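Local atomic coordinates of nsp9 (Porcine coronavirus HKU15, PDB entry 5YM6), a protein that binds nucleic acid, with an affinity that dimerization enhances, and probably serves the coronavirus replication machinery as an RNA-binding subunit. Residues T25-Y30 with A41-K46; A12-Q17 with K50-L55; V62-P67 with F86-S91. All blocks are in the same frame, centred on the assembly; numbering follows the deposited sequence.

Contact 1 (T25-Y30 with A41-K46)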
loop_
_atom_site.group_PDB
_atom_site.type_symbol
_atom_site.label_atom_id
_atom_site.label_comp_id
_atom_site.label_asym_id
_atom_site.label_seq_id
_atom_site.Cartn_x
_atom_site.Cartn_y
_atom_site.Cartn_z
ATOM N N THR B 25 -17.526 18.131 -6.065
ATOM C CA THR B 25 -16.248 17.697 -6.606
ATOM C C THR B 25 -15.384 17.136 -5.484
ATOM O O THR B 25 -15.337 17.698 -4.382
ATOM C CB THR B 25 -15.511 18.854 -7.331
ATOM O OG1 THR B 25 -14.162 18.459 -7.607
ATOM C CG2 THR B 25 -15.461 20.060 -6.467
ATOM N N VAL B 26 -14.717 16.018 -5.756
ATOM C CA VAL B 26 -13.868 15.367 -4.759
ATOM C C VAL B 26 -12.471 15.083 -5.318
ATOM O O VAL B 26 -12.280 15.009 -6.526
ATOM C CB VAL B 26 -14.496 14.034 -4.258
ATOM C CG1 VAL B 26 -15.843 14.288 -3.591
ATOM C CG2 VAL B 26 -14.666 13.036 -5.413
ATOM N N LYS B 27 -11.497 14.939 -4.427
ATOM C CA LYS B 27 -10.156 14.528 -4.809
ATOM C C LYS B 27 -10.134 13.024 -5.013
ATOM O O LYS B 27 -10.563 12.276 -4.131
ATOM C CB LYS B 27 -9.146 14.928 -3.744
ATOM C CG LYS B 27 -7.742 14.435 -4.012
ATOM C CD LYS B 27 -6.762 15.081 -3.038
ATOM C CE LYS B 27 -5.321 14.792 -3.397
ATOM N NZ LYS B 27 -4.420 15.326 -2.334
ATOM N N SER B 28 -9.643 12.575 -6.163
ATOM C CA SER B 28 -9.653 11.145 -6.461
ATOM C C SER B 28 -8.259 10.544 -6.479
ATOM O O SER B 28 -7.306 11.175 -6.931
ATOM C CB SER B 28 -10.345 10.902 -7.798
ATOM O OG SER B 28 -9.749 11.713 -8.805
ATOM N N PHE B 29 -8.157 9.300 -6.012
ATOM C CA PHE B 29 -6.885 8.583 -5.935
ATOM C C PHE B 29 -6.931 7.395 -6.876
ATOM O O PHE B 29 -7.758 6.503 -6.722
ATOM C CB PHE B 29 -6.602 8.111 -4.507
ATOM C CG PHE B 29 -6.380 9.238 -3.534
ATOM C CD1 PHE B 29 -7.450 9.988 -3.059
ATOM C CD2 PHE B 29 -5.107 9.562 -3.117
ATOM C CE1 PHE B 29 -7.243 11.026 -2.175
ATOM C CE2 PHE B 29 -4.902 10.608 -2.229
ATOM C CZ PHE B 29 -5.962 11.331 -1.768
ATOM N N TYR B 30 -6.048 7.403 -7.863
ATOM C CA TYR B 30 -5.969 6.312 -8.816
ATOM C C TYR B 30 -4.700 5.503 -8.572
ATOM O O TYR B 30 -3.663 6.063 -8.265
ATOM C CB TYR B 30 -5.963 6.839 -10.253
ATOM C CG TYR B 30 -7.272 7.436 -10.714
ATOM C CD1 TYR B 30 -7.547 8.784 -10.541
ATOM C CD2 TYR B 30 -8.216 6.644 -11.348
ATOM C CE1 TYR B 30 -8.739 9.325 -10.969
ATOM C CE2 TYR B 30 -9.411 7.172 -11.786
ATOM C CZ TYR B 30 -9.662 8.516 -11.597
ATOM O OH TYR B 30 -10.849 9.036 -12.029
ATOM N N ALA B 41 -9.893 5.400 -4.322
ATOM C CA ALA B 41 -10.430 6.169 -3.195
ATOM C C ALA B 41 -10.715 7.617 -3.549
ATOM O O ALA B 41 -10.176 8.149 -4.527
ATOM C CB ALA B 41 -9.455 6.107 -2.007
ATOM N N ILE B 42 -11.555 8.268 -2.737
ATOM C CA ILE B 42 -11.732 9.708 -2.843
ATOM C C ILE B 42 -11.618 10.318 -1.459
ATOM O O ILE B 42 -11.841 9.626 -0.460
ATOM C CB ILE B 42 -13.079 10.077 -3.464
ATOM C CG1 ILE B 42 -14.233 9.570 -2.591
ATOM C CG2 ILE B 42 -13.167 9.504 -4.885
ATOM C CD1 ILE B 42 -15.571 10.183 -2.929
ATOM N N THR B 43 -11.233 11.590 -1.405
ATOM C CA THR B 43 -11.339 12.359 -0.166
ATOM C C THR B 43 -12.169 13.617 -0.367
ATOM O O THR B 43 -12.247 14.178 -1.458
ATOM C CB THR B 43 -9.969 12.756 0.406
ATOM O OG1 THR B 43 -9.257 13.562 -0.545
ATOM C CG2 THR B 43 -9.149 11.519 0.759
ATOM N N SER B 44 -12.815 14.035 0.713
ATOM C CA SER B 44 -13.777 15.125 0.682
ATOM C C SER B 44 -13.916 15.675 2.086
ATOM O O SER B 44 -13.654 14.965 3.041
ATOM C CB SER B 44 -15.135 14.630 0.188
ATOM O OG SER B 44 -16.122 15.629 0.341
ATOM N N THR B 45 -14.352 16.923 2.216
ATOM C CA THR B 45 -14.684 17.442 3.532
ATOM C C THR B 45 -16.106 17.023 3.926
ATOM O O THR B 45 -16.523 17.216 5.070
ATOM C CB THR B 45 -14.552 18.971 3.585
ATOM O OG1 THR B 45 -15.317 19.547 2.524
ATOM C CG2 THR B 45 -13.093 19.378 3.424
ATOM N N LYS B 46 -16.845 16.438 2.989
ATOM C CA LYS B 46 -18.219 15.994 3.267
ATOM C C LYS B 46 -18.205 14.582 3.844
ATOM O O LYS B 46 -17.457 13.722 3.356
ATOM C CB LYS B 46 -19.078 16.035 2.005
ATOM C CG LYS B 46 -19.308 17.426 1.414
ATOM C CD LYS B 46 -20.339 17.380 0.281
ATOM C CE LYS B 46 -21.671 16.808 0.771
ATOM N NZ LYS B 46 -22.698 16.566 -0.296
HETATM O O HOH W 1 -17.000 17.095 -1.896
#
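Backbone groups of Lys27, Phe29, Ala41 and Thr43 pair with one another across two antiparallel strands. Lys27 and Thr43 form a closed hydrogen-bonded pair, Thr43 N reaching Lys27 O at 2.9 Å and Lys27 N returning to Thr43 O at 3.2 Å. The next such pair is lopsided: Phe29 N meets Ala41 O at 2.8 Å, whereas the return bond from Ala41 N to Phe29 O is weak. Lys27 O also takes a CA-H...O contact from Ile42. Strands 23-33 and 36-44 make a beta hairpin within the antiparallel sheet of the nsp9 fold. On one face the Phe29 ring turns its edge to Ala41 O and Thr43 OG1. Ala41, with only a methyl, sits beside Phe29 CB; Thr43 (chi1 60°) offers both branches to CE1, CG2 coming in obliquely at 3.5 Å. On the other, Val26 CG2 lies 3.9 Å from Ile42 CG2 as the two branched chains cross obliquely, and buried Ser28 OG bonds to Asn14 OD1. Where the strand ends, Ser44 OG, anti to its own backbone N (chi1 171°), accepts Lys46 N at 2.9 Å in an ST turn; a water that donates to Thr25 O also bonds it.

Contact 2 (A12-Q17 with K50-L55); sequences AQNTAQ and KTVTCL
Segments 12-17 and 50-55 run antiparallel, their axes 4.6 Å apart at closest and their directions 152° from each other, with a classic beta bulge where Lys50 and Thr51 both face Gln17. The carbonyl oxygen of Gln17 therefore accepts two donors, Lys50 N at 2.9 Å and Thr51 N at 3.1 Å, both lying in its carbonyl plane. Gln17 N in turn binds Thr51 O from above that carbonyl's plane. Further along, Thr53 N donates to Thr15 O from nearly along its C=O axis, while Thr15 N is linked to Thr53 O through a water.

The side chain of Gln17 bends at chi2 (77°) and lies across the two threonines on its face, crossing each at about a right angle. Its OE1 receives the hydroxyl of Thr51 on a lone pair, OG1 to OE1 2.7 Å; its NE2 makes weak bonds, to Thr53 OG1 and back to Thr15 O. An amide suits this face because it carries an acceptor and a donor on one group, for the two hydroxyls. Asn14, shorter, reaches across to the neighbouring strand: its ND2 donates to Thr53 O at 2.8 Å, on a lone pair and within the plane of its own amide. Its CB also rests 3.8 Å from Val52 CG2. On the face of Ala16 and Val52, a non-hydrogen-bonded pair with CA atoms 4.1 Å apart, the small Ala16 CB lies 3.3 Å from Thr51 O.

Strand 8-18 is flanked on its far side by strand 23-33, where Ser28 OG and Tyr30 OH both bond to Asn14 OD1; together with the ND2 bond they fix the amide's rotation, consistent with ND2 being the end that faces Thr53. Strand 60-64 borders 49-55, and Val52 packs on Leu65 and Ile87.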
loop_
_atom_site.group_PDB
_atom_site.type_symbol
_atom_site.label_atom_id
_atom_site.label_comp_id
_atom_site.label_asym_id
_atom_site.label_seq_id
_atom_site.Cartn_x
_atom_site.Cartn_y
_atom_site.Cartn_z
ATOM N N ALA B 12 -6.543 13.146 -9.064
ATOM C CA ALA B 12 -7.249 14.139 -9.863
ATOM C C ALA B 12 -8.582 14.459 -9.200
ATOM O O ALA B 12 -8.678 14.445 -7.990
ATOM C CB ALA B 12 -7.443 13.641 -11.280
ATOM N N GLN B 13 -9.613 14.758 -9.978
ATOM C CA GLN B 13 -10.890 15.109 -9.377
ATOM C C GLN B 13 -12.027 14.326 -9.994
ATOM O O GLN B 13 -12.019 14.040 -11.180
ATOM C CB GLN B 13 -11.164 16.608 -9.523
ATOM C CG GLN B 13 -10.201 17.487 -8.717
ATOM C CD GLN B 13 -10.292 18.965 -9.076
ATOM O OE1 GLN B 13 -9.865 19.385 -10.159
ATOM N NE2 GLN B 13 -10.829 19.767 -8.154
ATOM N N ASN B 14 -13.017 13.991 -9.185
ATOM C CA ASN B 14 -14.230 13.371 -9.703
ATOM C C ASN B 14 -15.450 14.058 -9.095
ATOM O O ASN B 14 -15.327 14.879 -8.187
ATOM C CB ASN B 14 -14.261 11.855 -9.394
ATOM C CG ASN B 14 -13.400 11.017 -10.349
ATOM O OD1 ASN B 14 -12.189 11.161 -10.406
ATOM N ND2 ASN B 14 -14.043 10.101 -11.073
ATOM N N THR B 15 -16.625 13.707 -9.592
ATOM C CA THR B 15 -17.865 14.199 -9.023
ATOM C C THR B 15 -18.498 13.081 -8.215
ATOM O O THR B 15 -18.647 11.961 -8.707
ATOM C CB THR B 15 -18.821 14.676 -10.117
ATOM O OG1 THR B 15 -18.193 15.742 -10.845
ATOM C CG2 THR B 15 -20.139 15.171 -9.509
ATOM N N ALA B 16 -18.842 13.382 -6.969
ATOM C CA ALA B 16 -19.488 12.423 -6.099
ATOM C C ALA B 16 -20.908 12.881 -5.795
ATOM O O ALA B 16 -21.257 14.054 -5.975
ATOM C CB ALA B 16 -18.685 12.249 -4.806
ATOM N N GLN B 17 -21.717 11.944 -5.320
ATOM C CA GLN B 17 -23.121 12.179 -5.043
ATOM C C GLN B 17 -23.374 11.789 -3.595
ATOM O O GLN B 17 -22.884 10.743 -3.148
ATOM C CB GLN B 17 -23.998 11.351 -5.998
ATOM C CG GLN B 17 -23.827 11.673 -7.491
ATOM C CD GLN B 17 -22.559 11.091 -8.129
ATOM O OE1 GLN B 17 -22.233 9.899 -7.968
ATOM N NE2 GLN B 17 -21.851 11.929 -8.876
ATOM N N LYS B 50 -22.142 8.997 -0.999
ATOM C CA LYS B 50 -22.615 7.643 -1.225
ATOM C C LYS B 50 -22.032 7.008 -2.485
ATOM O O LYS B 50 -21.703 5.819 -2.494
ATOM C CB LYS B 50 -24.144 7.633 -1.301
ATOM C CG LYS B 50 -24.740 6.257 -1.552
ATOM C CD LYS B 50 -26.252 6.321 -1.658
ATOM C CE LYS B 50 -26.834 4.978 -2.078
ATOM N NZ LYS B 50 -28.311 5.081 -2.244
ATOM N N THR B 51 -21.921 7.780 -3.556
ATOM C CA THR B 51 -21.412 7.238 -4.809
ATOM C C THR B 51 -20.438 8.196 -5.462
ATOM O O THR B 51 -20.375 9.378 -5.113
ATOM C CB THR B 51 -22.548 6.908 -5.826
ATOM O OG1 THR B 51 -23.236 8.107 -6.218
ATOM C CG2 THR B 51 -23.538 5.914 -5.242
ATOM N N VAL B 52 -19.674 7.675 -6.410
ATOM C CA VAL B 52 -18.778 8.517 -7.186
ATOM C C VAL B 52 -18.901 8.113 -8.647
ATOM O O VAL B 52 -19.057 6.933 -8.975
ATOM C CB VAL B 52 -17.326 8.424 -6.696
ATOM C CG1 VAL B 52 -16.793 6.984 -6.812
ATOM C CG2 VAL B 52 -16.441 9.392 -7.461
ATOM N N THR B 53 -18.897 9.107 -9.518
ATOM C CA THR B 53 -18.997 8.836 -10.941
ATOM C C THR B 53 -17.614 8.732 -11.544
ATOM O O THR B 53 -16.774 9.607 -11.366
ATOM C CB THR B 53 -19.803 9.919 -11.662
ATOM O OG1 THR B 53 -21.155 9.860 -11.203
ATOM C CG2 THR B 53 -19.773 9.685 -13.163
ATOM N N CYS B 54 -17.401 7.643 -12.266
ATOM C CA CYS B 54 -16.113 7.339 -12.854
ATOM C C CYS B 54 -16.264 7.275 -14.368
ATOM O O CYS B 54 -17.342 6.973 -14.876
ATOM C CB CYS B 54 -15.587 6.019 -12.285
ATOM S SG CYS B 54 -14.066 5.426 -12.992
ATOM N N LEU B 55 -15.202 7.596 -15.090
ATOM C CA LEU B 55 -15.211 7.392 -16.531
ATOM C C LEU B 55 -14.249 6.275 -16.887
ATOM O O LEU B 55 -13.043 6.389 -16.658
ATOM C CB LEU B 55 -14.865 8.679 -17.276
ATOM C CG LEU B 55 -16.084 9.535 -17.627
ATOM C CD1 LEU B 55 -16.852 10.015 -16.387
ATOM C CD2 LEU B 55 -15.650 10.719 -18.475
HETATM O O HOH W 2 -16.861 12.265 -12.037
#

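Contact 3 (V62-P67 with F86-S91)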
loop_
_atom_site.group_PDB
_atom_site.type_symbol
_atom_site.label_atom_id
_atom_site.label_comp_id
_atom_site.label_asym_id
_atom_site.label_seq_id
_atom_site.Cartn_x
_atom_site.Cartn_y
_atom_site.Cartn_z
ATOM N N VAL B 62 -21.252 4.621 -12.249
ATOM C CA VAL B 62 -21.451 5.028 -10.873
ATOM C C VAL B 62 -20.946 3.933 -9.936
ATOM O O VAL B 62 -21.368 2.774 -10.026
ATOM C CB VAL B 62 -22.933 5.334 -10.598
ATOM C CG1 VAL B 62 -23.137 5.719 -9.150
ATOM C CG2 VAL B 62 -23.413 6.450 -11.523
ATOM N N LEU B 63 -20.023 4.306 -9.055
ATOM C CA LEU B 63 -19.430 3.365 -8.110
ATOM C C LEU B 63 -19.849 3.667 -6.680
ATOM O O LEU B 63 -19.916 4.832 -6.288
ATOM C CB LEU B 63 -17.913 3.403 -8.199
ATOM C CG LEU B 63 -17.329 3.147 -9.585
ATOM C CD1 LEU B 63 -15.825 3.244 -9.515
ATOM C CD2 LEU B 63 -17.768 1.778 -10.076
ATOM N N ASN B 64 -20.105 2.627 -5.898
ATOM C CA ASN B 64 -20.448 2.821 -4.493
ATOM C C ASN B 64 -19.218 3.070 -3.649
ATOM O O ASN B 64 -18.147 2.524 -3.924
ATOM C CB ASN B 64 -21.198 1.610 -3.942
ATOM C CG ASN B 64 -22.545 1.428 -4.592
ATOM O OD1 ASN B 64 -23.283 2.396 -4.797
ATOM N ND2 ASN B 64 -22.855 0.196 -4.968
ATOM N N LEU B 65 -19.389 3.886 -2.613
ATOM C CA LEU B 65 -18.323 4.174 -1.649
ATOM C C LEU B 65 -18.495 3.377 -0.358
ATOM O O LEU B 65 -19.621 3.212 0.126
ATOM C CB LEU B 65 -18.320 5.654 -1.300
ATOM C CG LEU B 65 -18.206 6.582 -2.502
ATOM C CD1 LEU B 65 -18.482 8.025 -2.086
ATOM C CD2 LEU B 65 -16.825 6.420 -3.107
ATOM N N ASP B 66 -17.378 2.931 0.214
ATOM C CA ASP B 66 -17.356 2.431 1.592
ATOM C C ASP B 66 -17.549 3.594 2.559
ATOM O O ASP B 66 -17.379 4.735 2.172
ATOM C CB ASP B 66 -16.040 1.697 1.872
ATOM C CG ASP B 66 -15.969 0.356 1.175
ATOM O OD1 ASP B 66 -17.033 -0.159 0.805
ATOM O OD2 ASP B 66 -14.854 -0.182 1.002
ATOM N N PRO B 67 -17.942 3.310 3.815
ATOM C CA PRO B 67 -18.168 4.398 4.777
ATOM C C PRO B 67 -16.900 5.211 4.991
ATOM O O PRO B 67 -15.816 4.658 4.894
ATOM C CB PRO B 67 -18.591 3.666 6.062
ATOM C CG PRO B 67 -18.186 2.232 5.861
ATOM C CD PRO B 67 -18.265 1.987 4.382
ATOM N N PHE B 86 -13.020 4.582 0.437
ATOM C CA PHE B 86 -12.578 3.623 -0.556
ATOM C C PHE B 86 -13.744 3.230 -1.438
ATOM O O PHE B 86 -14.897 3.213 -1.003
ATOM C CB PHE B 86 -11.970 2.382 0.095
ATOM C CG PHE B 86 -10.607 2.620 0.648
ATOM C CD1 PHE B 86 -9.541 2.825 -0.205
ATOM C CD2 PHE B 86 -10.400 2.676 2.010
ATOM C CE1 PHE B 86 -8.277 3.060 0.289
ATOM C CE2 PHE B 86 -9.135 2.904 2.511
ATOM C CZ PHE B 86 -8.080 3.098 1.645
ATOM N N ILE B 87 -13.437 2.945 -2.694
ATOM C CA ILE B 87 -14.449 2.478 -3.634
ATOM C C ILE B 87 -14.793 1.029 -3.253
ATOM O O ILE B 87 -13.906 0.259 -2.888
ATOM C CB ILE B 87 -13.948 2.586 -5.095
ATOM C CG1 ILE B 87 -14.264 3.983 -5.668
ATOM C CG2 ILE B 87 -14.626 1.554 -5.988
ATOM C CD1 ILE B 87 -13.621 5.123 -4.935
ATOM N N GLN B 88 -16.073 0.675 -3.316
ATOM C CA GLN B 88 -16.515 -0.636 -2.852
ATOM C C GLN B 88 -15.789 -1.756 -3.599
ATOM O O GLN B 88 -15.608 -1.681 -4.816
ATOM C CB GLN B 88 -18.027 -0.793 -2.999
ATOM C CG GLN B 88 -18.512 -2.123 -2.415
ATOM C CD GLN B 88 -20.018 -2.250 -2.354
ATOM O OE1 GLN B 88 -20.733 -1.707 -3.193
ATOM N NE2 GLN B 88 -20.509 -2.978 -1.353
ATOM N N ASN B 89 -15.347 -2.754 -2.835
ATOM C CA ASN B 89 -14.717 -3.977 -3.351
ATOM C C ASN B 89 -13.315 -3.788 -3.907
ATOM O O ASN B 89 -12.763 -4.682 -4.539
ATOM C CB ASN B 89 -15.605 -4.616 -4.423
ATOM C CG ASN B 89 -16.890 -5.147 -3.854
ATOM O OD1 ASN B 89 -16.925 -5.630 -2.718
ATOM N ND2 ASN B 89 -17.959 -5.057 -4.629
ATOM N N ILE B 90 -12.722 -2.629 -3.669
ATOM C CA ILE B 90 -11.363 -2.428 -4.126
ATOM C C ILE B 90 -10.437 -3.352 -3.303
ATOM O O ILE B 90 -10.716 -3.652 -2.144
ATOM C CB ILE B 90 -10.968 -0.937 -4.026
ATOM C CG1 ILE B 90 -10.021 -0.555 -5.166
ATOM C CG2 ILE B 90 -10.488 -0.583 -2.648
ATOM C CD1 ILE B 90 -10.763 -0.319 -6.474
ATOM N N SER B 91 -9.376 -3.846 -3.928
ATOM C CA SER B 91 -8.498 -4.827 -3.276
ATOM C C SER B 91 -7.742 -4.277 -2.073
ATOM O O SER B 91 -7.500 -3.072 -1.967
ATOM C CB SER B 91 -7.495 -5.383 -4.279
ATOM O OG SER B 91 -6.587 -4.392 -4.722
HETATM O O HOH W 3 -13.675 3.899 3.161
#
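A single beta bridge, Leu65 with Ile87, joins the end of strand 60-64 to the loop that follows strand 82-86, a join consistent with closure of the beta barrel that characterises the nsp9 family; the loop then makes a type II beta turn from Ile87 to Ile90. Two short backbone bonds frame the bridge. Asp66 N donates to Phe86 O at 2.8 Å, nearly along the C=O axis, and Gln88 N donates to Asn64 O at 2.8 Å from above the carbonyl plane.

The tighter half is apolar and belongs to Ile87. Its two branches part to meet two leucines: CD1 lies 3.9 Å from Leu65 CD2, and CG2 lies 4.1 Å from Leu63 CD1, each pair crossing obliquely. A beta-branched residue fits here because two branches, the methyl CG2 and the ethyl arm CG1-CD1, leave its CB in different directions. Leu65 also packs on Leu49, Val52 and Ile42, while Ile87 reaches Leu39, so the aliphatic cluster runs on into the barrel interior. Phe86 sends its ring away from this contact to helix 92-105, against Val98 and Ile99.

Asn64 and Gln88 form the exposed, looser side. Their side chains lie alongside each other and point the same way, yet their amide planes are 66° apart and the bond from Asn64 ND2 to Gln88 OE1 is weak. Gln88 is extended, with CG anti to its backbone N (chi1 -176°), as suits a polar chain at the surface. Asp66 OD1 lies 3.7 Å from Gln88 CA, its carboxylate plane about perpendicular (83°) to the Gln88 amide, and OD2 has a long, weak ion pair with Arg95 of the helix. Beyond Asp66 a water bridges the segments, donating to Pro67 O and accepting from Phe86 N, each at 2.9 Å.

Overall arrangement
Contact 1 is the most buried of the three and lies nearest the centre of the chain, whereas contacts 2 and 3 are partly buried. Contacts 1 and 2 share neighbouring strands: 8-18 pairs with 23-33, and Val26 N and Ser28 N meet Asn14 O and Ala12 O. Contact 2 continues into contact 3 because 49-55 pairs with 60-64 through Lys50 with Leu65 and Val52 with Leu63. Contact 3 returns to the hairpin by packing, Leu65 against Ile42 and Ile87 and Phe86 against Ala41. Chemistry follows place: a backbone ladder flanked by aromatic and aliphatic packing in contact 1, amide-hydroxyl bonding in contact 2, and in contact 3 an aliphatic cluster beside weakly joined surface amides.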